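Local atomic coordinates of N-acetyltransferase (PDB entry 4M85), a protein that is a GNAT-fold N-acetyltransferase that probably transfers an acetyl group from acetyl-coenzyme A to an amine of its substrate. Residues 57-62 with 82-87; 111-116 with 180-185; 130-135 with 159-164. All coordinates share one frame; numbering follows the deposited sequence.

Contact 1 (57-62 with 82-87); sequences YQHILV and LKYEKA
His59 meets Tyr84 as an edge-to-face (T-shaped) aromatic pair, and these two residues alone carry the contact between 57-62 and 82-87. Leading up to it, Tyr57 and Gln58 form a short 3-10 turn closed by the bond from Ile60 N to Tyr57 O (3.2 Å), which sets His59 at the end of the turn with its CB toward the helical segment. The first torsion of His59 (chi1 -62°) places CG opposite the carbonyl carbon, and the imidazole reaches across with its CE1 corner leading. CE1 stands 3.7 Å above the Tyr84 ring plane, over the ring centre, and all six ring carbons lie at nearly equal range, as illustrated by CE1 to Tyr84 CE1 at 3.9 Å. The centroids are 4.7 Å apart and the planes meet at 60°, so the T is tilted. In the GNAT fold of this protein the pair joins the 3-10 turn just ahead of strand 60-65 to a short helix, 81-86, that follows strand 68-77; Tyr76 of that strand meets both rings and makes the pair a three-ring cluster near the surface. His59 ND1 donates a hydrogen bond to the backbone oxygen of Arg54, which restrains rotation of the imidazole. From Ile60 to Val62 the chain becomes a strand between 4-7 and 68-77, and its side chains turn to those strands and to Ile16 of helix 13-26.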
loop_
_atom_site.group_PDB
_atom_site.type_symbol
_atom_site.label_atom_id
_atom_site.label_comp_id
_atom_site.label_asym_id
_atom_site.label_seq_id
_atom_site.Cartn_x
_atom_site.Cartn_y
_atom_site.Cartn_z
ATOM N N TYR A 57 -4.517 -4.067 8.732
ATOM C CA TYR A 57 -3.584 -5.206 8.771
ATOM C C TYR A 57 -4.160 -6.432 8.087
ATOM O O TYR A 57 -3.406 -7.301 7.630
ATOM C CB TYR A 57 -3.123 -5.543 10.215
ATOM C CG TYR A 57 -4.157 -6.222 11.074
ATOM C CD1 TYR A 57 -5.035 -5.482 11.841
ATOM C CD2 TYR A 57 -4.246 -7.610 11.130
ATOM C CE1 TYR A 57 -5.984 -6.087 12.627
ATOM C CE2 TYR A 57 -5.206 -8.233 11.904
ATOM C CZ TYR A 57 -6.075 -7.466 12.651
ATOM O OH TYR A 57 -7.042 -8.055 13.422
ATOM N N GLN A 58 -5.495 -6.493 7.986
ATOM C CA GLN A 58 -6.168 -7.576 7.294
ATOM C C GLN A 58 -6.003 -7.454 5.786
ATOM O O GLN A 58 -6.406 -8.345 5.082
ATOM C CB GLN A 58 -7.678 -7.579 7.583
ATOM C CG GLN A 58 -8.038 -7.894 9.014
ATOM C CD GLN A 58 -9.540 -8.046 9.200
ATOM O OE1 GLN A 58 -10.326 -7.224 8.721
ATOM N NE2 GLN A 58 -9.945 -9.095 9.914
ATOM N N HIS A 59 -5.458 -6.342 5.290
ATOM C CA HIS A 59 -5.246 -6.180 3.870
ATOM C C HIS A 59 -3.778 -6.369 3.520
ATOM O O HIS A 59 -3.393 -6.111 2.383
ATOM C CB HIS A 59 -5.665 -4.775 3.398
ATOM C CG HIS A 59 -7.113 -4.474 3.599
ATOM N ND1 HIS A 59 -7.616 -3.193 3.562
ATOM C CD2 HIS A 59 -8.157 -5.287 3.884
ATOM C CE1 HIS A 59 -8.919 -3.238 3.763
ATOM N NE2 HIS A 59 -9.267 -4.491 3.985
ATOM N N ILE A 60 -2.958 -6.788 4.494
ATOM C CA ILE A 60 -1.508 -6.719 4.348
ATOM C C ILE A 60 -0.841 -8.069 4.573
ATOM O O ILE A 60 -1.138 -8.758 5.555
ATOM C CB ILE A 60 -0.905 -5.659 5.299
ATOM C CG1 ILE A 60 -1.547 -4.279 5.019
ATOM C CG2 ILE A 60 0.631 -5.627 5.159
ATOM C CD1 ILE A 60 -1.065 -3.132 5.893
ATOM N N LEU A 61 0.057 -8.433 3.637
ATOM C CA LEU A 61 1.053 -9.488 3.849
ATOM C C LEU A 61 2.421 -8.848 4.081
ATOM O O LEU A 61 2.783 -7.873 3.424
ATOM C CB LEU A 61 1.163 -10.466 2.666
ATOM C CG LEU A 61 -0.101 -11.158 2.178
ATOM C CD1 LEU A 61 0.287 -12.015 0.999
ATOM C CD2 LEU A 61 -0.737 -12.027 3.258
ATOM N N VAL A 62 3.178 -9.399 5.022
ATOM C CA VAL A 62 4.501 -8.896 5.318
ATOM C C VAL A 62 5.522 -9.973 5.003
ATOM O O VAL A 62 5.207 -11.180 5.075
ATOM C CB VAL A 62 4.663 -8.424 6.788
ATOM C CG1 VAL A 62 3.642 -7.336 7.111
ATOM C CG2 VAL A 62 4.485 -9.566 7.774
ATOM N N LEU A 82 -13.421 3.229 -1.690
ATOM C CA LEU A 82 -13.823 4.487 -1.064
ATOM C C LEU A 82 -14.429 4.254 0.336
ATOM O O LEU A 82 -14.334 5.119 1.186
ATOM C CB LEU A 82 -14.774 5.268 -1.981
ATOM C CG LEU A 82 -14.183 5.786 -3.302
ATOM C CD1 LEU A 82 -15.135 6.794 -3.934
ATOM C CD2 LEU A 82 -12.822 6.427 -3.103
ATOM N N LYS A 83 -15.003 3.076 0.592
ATOM C CA LYS A 83 -15.476 2.751 1.936
ATOM C C LYS A 83 -14.314 2.558 2.908
ATOM O O LYS A 83 -14.359 3.012 4.066
ATOM C CB LYS A 83 -16.334 1.502 1.924
ATOM C CG LYS A 83 -16.913 1.179 3.288
ATOM C CD LYS A 83 -17.672 -0.133 3.274
ATOM C CE LYS A 83 -16.859 -1.267 3.869
ATOM N NZ LYS A 83 -17.189 -2.580 3.254
ATOM N N TYR A 84 -13.263 1.885 2.444
ATOM C CA TYR A 84 -12.030 1.787 3.238
ATOM C C TYR A 84 -11.433 3.173 3.555
ATOM O O TYR A 84 -11.050 3.459 4.706
ATOM C CB TYR A 84 -11.007 0.887 2.525
ATOM C CG TYR A 84 -11.488 -0.538 2.308
ATOM C CD1 TYR A 84 -12.232 -1.194 3.272
ATOM C CD2 TYR A 84 -11.200 -1.219 1.126
ATOM C CE1 TYR A 84 -12.664 -2.491 3.084
ATOM C CE2 TYR A 84 -11.634 -2.518 0.923
ATOM C CZ TYR A 84 -12.362 -3.146 1.903
ATOM O OH TYR A 84 -12.819 -4.443 1.708
ATOM N N GLU A 85 -11.352 4.016 2.535
ATOM C CA GLU A 85 -10.804 5.374 2.670
ATOM C C GLU A 85 -11.562 6.219 3.699
ATOM O O GLU A 85 -10.975 6.940 4.476
ATOM C CB GLU A 85 -10.835 6.082 1.305
ATOM C CG GLU A 85 -10.417 7.554 1.318
ATOM C CD GLU A 85 -8.983 7.755 1.770
ATOM O OE1 GLU A 85 -8.246 6.757 1.828
ATOM O OE2 GLU A 85 -8.603 8.911 2.063
ATOM N N LYS A 86 -12.890 6.136 3.669
ATOM C CA LYS A 86 -13.734 6.898 4.601
ATOM C C LYS A 86 -13.489 6.481 6.045
ATOM O O LYS A 86 -13.632 7.291 6.966
ATOM C CB LYS A 86 -15.206 6.732 4.222
ATOM C CG LYS A 86 -16.152 7.675 4.926
ATOM C CD LYS A 86 -17.520 7.611 4.261
ATOM C CE LYS A 86 -18.594 8.382 5.026
ATOM N NZ LYS A 86 -18.160 9.772 5.334
ATOM N N ALA A 87 -13.066 5.241 6.263
ATOM C CA ALA A 87 -12.832 4.751 7.620
ATOM C C ALA A 87 -11.732 5.514 8.375
ATOM O O ALA A 87 -11.679 5.452 9.602
ATOM C CB ALA A 87 -12.535 3.248 7.617
#

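Contact 2 (111-116 with 180-185); sequences DDEYYI and YHHLIV
Glu113 and His182 reach toward each other from opposite directions, carboxylate against the imidazole edge, their planes only 19° apart. The near coplanarity suits the bond between them: His182 NE2 donates to Glu113 OE2 over 2.8 Å, the N-H...O angle is 179°, and the acceptor lies in the ring plane. On the carboxylate OE2 is met on its syn side, tilted slightly out of the group's plane. Two torsions set up this meeting. Glu113 has CG beside its backbone N and runs out extended from there, while the His182 ring carbon CG lies opposite its backbone N (chi1 -168°), which swings the ring across strand 147-152 until NE2 meets the carboxylate. In the mixed sheet of the GNAT fold, strands 114-121 and 178-184 are not neighbours: strand 147-152 runs between them, so the side-chain pair spans that strand. The intervening strand supplies second partners, Asn150 OD1 to His182 ND1 and Ser148 OG to Glu113 OE1, and Lys110 N also bonds OE1. With partners at both nitrogens, the rotation of the imidazole is fixed. Ile184 crosses Glu113 at about a right angle, its CG2 branch 3.7 Å from Glu113 OE2. That methyl packs beside the bonded oxygen.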
loop_
_atom_site.group_PDB
_atom_site.type_symbol
_atom_site.label_atom_id
_atom_site.label_comp_id
_atom_site.label_asym_id
_atom_site.label_seq_id
_atom_site.Cartn_x
_atom_site.Cartn_y
_atom_site.Cartn_z
ATOM N N ASP A 111 -14.017 -1.239 -9.976
ATOM C CA ASP A 111 -14.884 -2.047 -9.139
ATOM C C ASP A 111 -14.752 -3.541 -9.371
ATOM O O ASP A 111 -15.073 -4.323 -8.475
ATOM C CB ASP A 111 -16.342 -1.623 -9.330
ATOM C CG ASP A 111 -16.576 -0.151 -9.000
ATOM O OD1 ASP A 111 -15.890 0.398 -8.115
ATOM O OD2 ASP A 111 -17.448 0.459 -9.633
ATOM N N ASP A 112 -14.282 -3.960 -10.543
ATOM C CA ASP A 112 -14.098 -5.403 -10.801
ATOM C C ASP A 112 -12.691 -5.913 -10.501
ATOM O O ASP A 112 -12.323 -7.004 -10.964
ATOM C CB ASP A 112 -14.468 -5.759 -12.252
ATOM C CG ASP A 112 -13.546 -5.113 -13.281
ATOM O OD1 ASP A 112 -13.048 -3.989 -13.045
ATOM O OD2 ASP A 112 -13.355 -5.722 -14.358
ATOM N N GLU A 113 -11.928 -5.155 -9.709
ATOM C CA GLU A 113 -10.517 -5.463 -9.418
ATOM C C GLU A 113 -10.238 -5.703 -7.945
ATOM O O GLU A 113 -10.839 -5.081 -7.079
ATOM C CB GLU A 113 -9.594 -4.302 -9.868
ATOM C CG GLU A 113 -9.633 -3.982 -11.354
ATOM C CD GLU A 113 -8.939 -2.701 -11.742
ATOM O OE1 GLU A 113 -8.561 -1.866 -10.876
ATOM O OE2 GLU A 113 -8.799 -2.514 -12.963
ATOM N N TYR A 114 -9.303 -6.615 -7.673
ATOM C CA TYR A 114 -8.654 -6.680 -6.380
ATOM C C TYR A 114 -7.359 -5.861 -6.484
ATOM O O TYR A 114 -6.356 -6.309 -7.078
ATOM C CB TYR A 114 -8.427 -8.124 -5.965
ATOM C CG TYR A 114 -8.566 -8.307 -4.492
ATOM C CD1 TYR A 114 -9.783 -8.679 -3.919
ATOM C CD2 TYR A 114 -7.471 -8.067 -3.643
ATOM C CE1 TYR A 114 -9.904 -8.816 -2.536
ATOM C CE2 TYR A 114 -7.571 -8.217 -2.266
ATOM C CZ TYR A 114 -8.780 -8.592 -1.714
ATOM O OH TYR A 114 -8.830 -8.717 -0.343
ATOM N N TYR A 115 -7.425 -4.641 -5.946
ATOM C CA TYR A 115 -6.397 -3.608 -6.127
ATOM C C TYR A 115 -5.240 -3.782 -5.173
ATOM O O TYR A 115 -5.423 -3.867 -3.958
ATOM C CB TYR A 115 -6.993 -2.197 -5.917
ATOM C CG TYR A 115 -6.025 -1.041 -6.074
ATOM C CD1 TYR A 115 -5.268 -0.885 -7.240
ATOM C CD2 TYR A 115 -5.900 -0.063 -5.077
ATOM C CE1 TYR A 115 -4.412 0.188 -7.404
ATOM C CE2 TYR A 115 -5.053 1.007 -5.236
ATOM C CZ TYR A 115 -4.307 1.112 -6.393
ATOM O OH TYR A 115 -3.467 2.149 -6.559
ATOM N N ILE A 116 -4.039 -3.802 -5.739
ATOM C CA ILE A 116 -2.822 -3.825 -4.973
ATOM C C ILE A 116 -2.345 -2.376 -4.922
ATOM O O ILE A 116 -1.815 -1.853 -5.892
ATOM C CB ILE A 116 -1.760 -4.703 -5.644
ATOM C CG1 ILE A 116 -2.276 -6.141 -5.810
ATOM C CG2 ILE A 116 -0.508 -4.720 -4.794
ATOM C CD1 ILE A 116 -1.451 -6.999 -6.731
ATOM N N TYR A 180 0.530 7.339 -13.769
ATOM C CA TYR A 180 0.748 5.932 -13.482
ATOM C C TYR A 180 0.196 5.033 -14.596
ATOM O O TYR A 180 -0.857 5.311 -15.173
ATOM C CB TYR A 180 0.038 5.554 -12.183
ATOM C CG TYR A 180 0.560 6.267 -10.958
ATOM C CD1 TYR A 180 0.130 7.543 -10.639
ATOM C CD2 TYR A 180 1.487 5.662 -10.125
ATOM C CE1 TYR A 180 0.602 8.183 -9.514
ATOM C CE2 TYR A 180 1.964 6.292 -9.006
ATOM C CZ TYR A 180 1.525 7.556 -8.710
ATOM O OH TYR A 180 2.012 8.207 -7.600
ATOM N N HIS A 181 0.867 3.918 -14.835
ATOM C CA HIS A 181 0.332 2.866 -15.705
ATOM C C HIS A 181 -0.639 2.020 -14.899
ATOM O O HIS A 181 -0.241 1.410 -13.905
ATOM C CB HIS A 181 1.449 1.949 -16.188
ATOM C CG HIS A 181 2.453 2.612 -17.078
ATOM N ND1 HIS A 181 2.146 3.055 -18.349
ATOM C CD2 HIS A 181 3.787 2.806 -16.925
ATOM C CE1 HIS A 181 3.237 3.540 -18.916
ATOM N NE2 HIS A 181 4.246 3.396 -18.076
ATOM N N HIS A 182 -1.897 1.963 -15.324
ATOM C CA HIS A 182 -2.853 1.045 -14.714
ATOM C C HIS A 182 -2.642 -0.322 -15.355
ATOM O O HIS A 182 -2.713 -0.457 -16.582
ATOM C CB HIS A 182 -4.287 1.538 -14.897
ATOM C CG HIS A 182 -5.279 0.806 -14.053
ATOM N ND1 HIS A 182 -5.425 1.042 -12.700
ATOM C CD2 HIS A 182 -6.141 -0.190 -14.355
ATOM C CE1 HIS A 182 -6.354 0.243 -12.216
ATOM N NE2 HIS A 182 -6.803 -0.514 -13.199
ATOM N N LEU A 183 -2.357 -1.319 -14.531
ATOM C CA LEU A 183 -2.020 -2.675 -14.976
ATOM C C LEU A 183 -2.965 -3.702 -14.359
ATOM O O LEU A 183 -3.382 -3.553 -13.217
ATOM C CB LEU A 183 -0.590 -3.019 -14.551
ATOM C CG LEU A 183 0.514 -2.064 -15.015
ATOM C CD1 LEU A 183 1.888 -2.500 -14.538
ATOM C CD2 LEU A 183 0.499 -1.982 -16.521
ATOM N N ILE A 184 -3.284 -4.753 -15.115
ATOM C CA ILE A 184 -4.138 -5.840 -14.630
ATOM C C ILE A 184 -3.601 -7.224 -14.962
ATOM O O ILE A 184 -2.912 -7.407 -15.979
ATOM C CB ILE A 184 -5.548 -5.732 -15.211
ATOM C CG1 ILE A 184 -5.482 -5.655 -16.749
ATOM C CG2 ILE A 184 -6.232 -4.498 -14.656
ATOM C CD1 ILE A 184 -6.640 -6.327 -17.452
ATOM N N VAL A 185 -3.965 -8.207 -14.138
ATOM C CA VAL A 185 -3.664 -9.607 -14.422
ATOM C C VAL A 185 -4.856 -10.501 -14.070
ATOM O O VAL A 185 -5.583 -10.202 -13.118
ATOM C CB VAL A 185 -2.393 -10.079 -13.702
ATOM C CG1 VAL A 185 -2.521 -9.924 -12.208
ATOM C CG2 VAL A 185 -2.088 -11.537 -14.041
#

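Contact 3 (130-135 with 159-164)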
loop_
_atom_site.group_PDB
_atom_site.type_symbol
_atom_site.label_atom_id
_atom_site.label_comp_id
_atom_site.label_asym_id
_atom_site.label_seq_id
_atom_site.Cartn_x
_atom_site.Cartn_y
_atom_site.Cartn_z
ATOM N N ILE A 130 12.279 -9.214 -2.473
ATOM C CA ILE A 130 11.195 -9.200 -1.503
ATOM C C ILE A 130 9.873 -8.759 -2.126
ATOM O O ILE A 130 8.853 -9.382 -1.858
ATOM C CB ILE A 130 11.560 -8.357 -0.239
ATOM C CG1 ILE A 130 12.450 -9.178 0.680
ATOM C CG2 ILE A 130 10.318 -7.948 0.518
ATOM C CD1 ILE A 130 13.289 -8.360 1.620
ATOM N N ALA A 131 9.890 -7.721 -2.959
ATOM C CA ALA A 131 8.666 -7.232 -3.622
ATOM C C ALA A 131 8.084 -8.254 -4.602
ATOM O O ALA A 131 6.863 -8.449 -4.683
ATOM C CB ALA A 131 8.943 -5.919 -4.346
ATOM N N THR A 132 8.976 -8.889 -5.366
ATOM C CA THR A 132 8.609 -9.934 -6.288
ATOM C C THR A 132 8.005 -11.105 -5.552
ATOM O O THR A 132 6.985 -11.646 -5.986
ATOM C CB THR A 132 9.835 -10.425 -7.095
ATOM O OG1 THR A 132 10.370 -9.314 -7.841
ATOM C CG2 THR A 132 9.458 -11.529 -8.034
ATOM N N LYS A 133 8.634 -11.501 -4.454
ATOM C CA LYS A 133 8.147 -12.620 -3.658
ATOM C C LYS A 133 6.782 -12.316 -3.039
ATOM O O LYS A 133 5.908 -13.191 -2.962
ATOM C CB LYS A 133 9.141 -12.970 -2.550
ATOM C CG LYS A 133 10.420 -13.668 -3.026
ATOM C CD LYS A 133 11.333 -13.964 -1.831
ATOM C CE LYS A 133 12.811 -14.002 -2.194
ATOM N NZ LYS A 133 13.075 -14.962 -3.302
ATOM N N LEU A 134 6.604 -11.094 -2.558
ATOM C CA LEU A 134 5.330 -10.722 -1.931
ATOM C C LEU A 134 4.230 -10.679 -2.967
ATOM O O LEU A 134 3.122 -11.154 -2.739
ATOM C CB LEU A 134 5.429 -9.367 -1.229
ATOM C CG LEU A 134 6.070 -9.368 0.139
ATOM C CD1 LEU A 134 6.279 -7.940 0.562
ATOM C CD2 LEU A 134 5.191 -10.115 1.129
ATOM N N LEU A 135 4.554 -10.128 -4.117
ATOM C CA LEU A 135 3.596 -10.039 -5.210
ATOM C C LEU A 135 3.178 -11.433 -5.723
ATOM O O LEU A 135 1.992 -11.730 -5.873
ATOM C CB LEU A 135 4.192 -9.194 -6.331
ATOM C CG LEU A 135 3.345 -8.930 -7.582
ATOM C CD1 LEU A 135 2.003 -8.381 -7.145
ATOM C CD2 LEU A 135 4.026 -7.965 -8.538
ATOM N N LEU A 159 7.879 -1.666 -13.846
ATOM C CA LEU A 159 7.030 -2.065 -14.962
ATOM C C LEU A 159 7.490 -3.408 -15.554
ATOM O O LEU A 159 6.650 -4.253 -15.853
ATOM C CB LEU A 159 6.962 -0.973 -16.029
ATOM C CG LEU A 159 6.178 -1.254 -17.309
ATOM C CD1 LEU A 159 4.682 -1.483 -17.026
ATOM C CD2 LEU A 159 6.399 -0.122 -18.323
ATOM N N LYS A 160 8.803 -3.608 -15.700
ATOM C CA LYS A 160 9.323 -4.869 -16.221
ATOM C C LYS A 160 8.993 -5.999 -15.273
ATOM O O LYS A 160 8.531 -7.038 -15.692
ATOM C CB LYS A 160 10.838 -4.836 -16.349
ATOM C CG LYS A 160 11.383 -3.852 -17.346
ATOM C CD LYS A 160 12.894 -3.850 -17.262
ATOM C CE LYS A 160 13.501 -3.068 -18.401
ATOM N NZ LYS A 160 14.970 -2.937 -18.207
ATOM N N LEU A 161 9.269 -5.795 -13.987
ATOM C CA LEU A 161 8.887 -6.761 -12.948
ATOM C C LEU A 161 7.408 -7.134 -13.054
ATOM O O LEU A 161 7.060 -8.327 -13.055
ATOM C CB LEU A 161 9.238 -6.240 -11.538
ATOM C CG LEU A 161 8.697 -6.966 -10.284
ATOM C CD1 LEU A 161 8.934 -8.478 -10.327
ATOM C CD2 LEU A 161 9.298 -6.376 -9.021
ATOM N N TYR A 162 6.536 -6.139 -13.214
ATOM C CA TYR A 162 5.099 -6.432 -13.292
ATOM C C TYR A 162 4.708 -7.199 -14.547
ATOM O O TYR A 162 3.937 -8.187 -14.463
ATOM C CB TYR A 162 4.251 -5.166 -13.147
ATOM C CG TYR A 162 4.530 -4.412 -11.866
ATOM C CD1 TYR A 162 4.798 -5.090 -10.696
ATOM C CD2 TYR A 162 4.524 -3.019 -11.834
ATOM C CE1 TYR A 162 5.077 -4.424 -9.528
ATOM C CE2 TYR A 162 4.802 -2.327 -10.660
ATOM C CZ TYR A 162 5.078 -3.042 -9.513
ATOM O OH TYR A 162 5.353 -2.410 -8.334
ATOM N N LYS A 163 5.224 -6.764 -15.697
ATOM C CA LYS A 163 4.980 -7.480 -16.961
ATOM C C LYS A 163 5.540 -8.894 -16.935
ATOM O O LYS A 163 4.970 -9.776 -17.553
ATOM C CB LYS A 163 5.529 -6.727 -18.177
ATOM C CG LYS A 163 4.753 -5.476 -18.580
ATOM C CD LYS A 163 3.372 -5.840 -19.083
ATOM C CE LYS A 163 2.546 -4.633 -19.465
ATOM N NZ LYS A 163 2.739 -4.255 -20.872
ATOM N N LYS A 164 6.630 -9.111 -16.210
ATOM C CA LYS A 164 7.243 -10.439 -16.128
ATOM C C LYS A 164 6.347 -11.433 -15.379
ATOM O O LYS A 164 6.291 -12.598 -15.760
ATOM C CB LYS A 164 8.614 -10.366 -15.472
ATOM C CG LYS A 164 9.490 -11.583 -15.737
ATOM C CD LYS A 164 10.849 -11.486 -15.051
ATOM C CE LYS A 164 11.574 -12.842 -15.064
ATOM N NZ LYS A 164 13.039 -12.678 -14.804
#
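Leu161 points its CB from helix 156-164 toward helix 130-140, where Thr132 receives it. Beyond CB the chain runs on with CG opposite the backbone N (chi1 169°), and CG comes to 3.8 Å from Thr132 OG1. Both methyls then face that hydroxyl from the same side. CD1 approaches Thr132 OG1 to 3.0 Å, a distance short for a methyl and an oxygen, and this detail of the model is therefore doubtful; CD2 stands 3.3 Å from Thr132 OG1. The same CD1 also rests against the threonine methyl, at 3.9 Å from Thr132 CG2, so that the leucine tip faces both branches of the threonine. The helices are nearest at this point, with the CA atoms of Thr132 and Leu161 7.4 Å apart. In fold terms, helix 130-140 is the connection of a beta-alpha-beta crossover between the parallel neighbours 114-121 and 147-152, and helix 156-164 follows the second of them; the contact sets the two helices side by side on one face of the GNAT sheet. In this family the loop ahead of the first helix commonly binds the pyrophosphate of coenzyme A, and the sequence here is consistent with that role. One turn further on, Leu135 reaches the next residue of the partner helix. Its CD2 branch sits at the edge of the Tyr162 ring, near the ring plane, 3.7 Å from Tyr162 CD1 and 3.8 Å from Tyr162 CE1, and the two side chains cross at about a right angle. Both also pack on the sheet, Leu135 on Ile116 and Tyr162 on Ile119, Leu149, Cys151 and Leu183.

Contact 2 is the buried one and rests on a histidine-carboxylate hydrogen bond between side chains that spans strand 147-152; contact 3 is partly buried and joins two helices through apolar side chains and one threonine; contact 1 is a surface meeting of two aromatic rings. Contacts 1 and 2 both reach the same sheet but do not touch, their nearest atoms being about 5 Å apart. Contacts 2 and 3 share a hydrophobic seam, since Ile116 CD1 packs on Leu135 CD1 at 3.7 Å and Leu183 CD1 lies 3.8 Å from Tyr162 CD2. Contacts 1 and 3 lie on opposite sides of the chain's centre, linked by Leu134 packing against Leu61 and Val62.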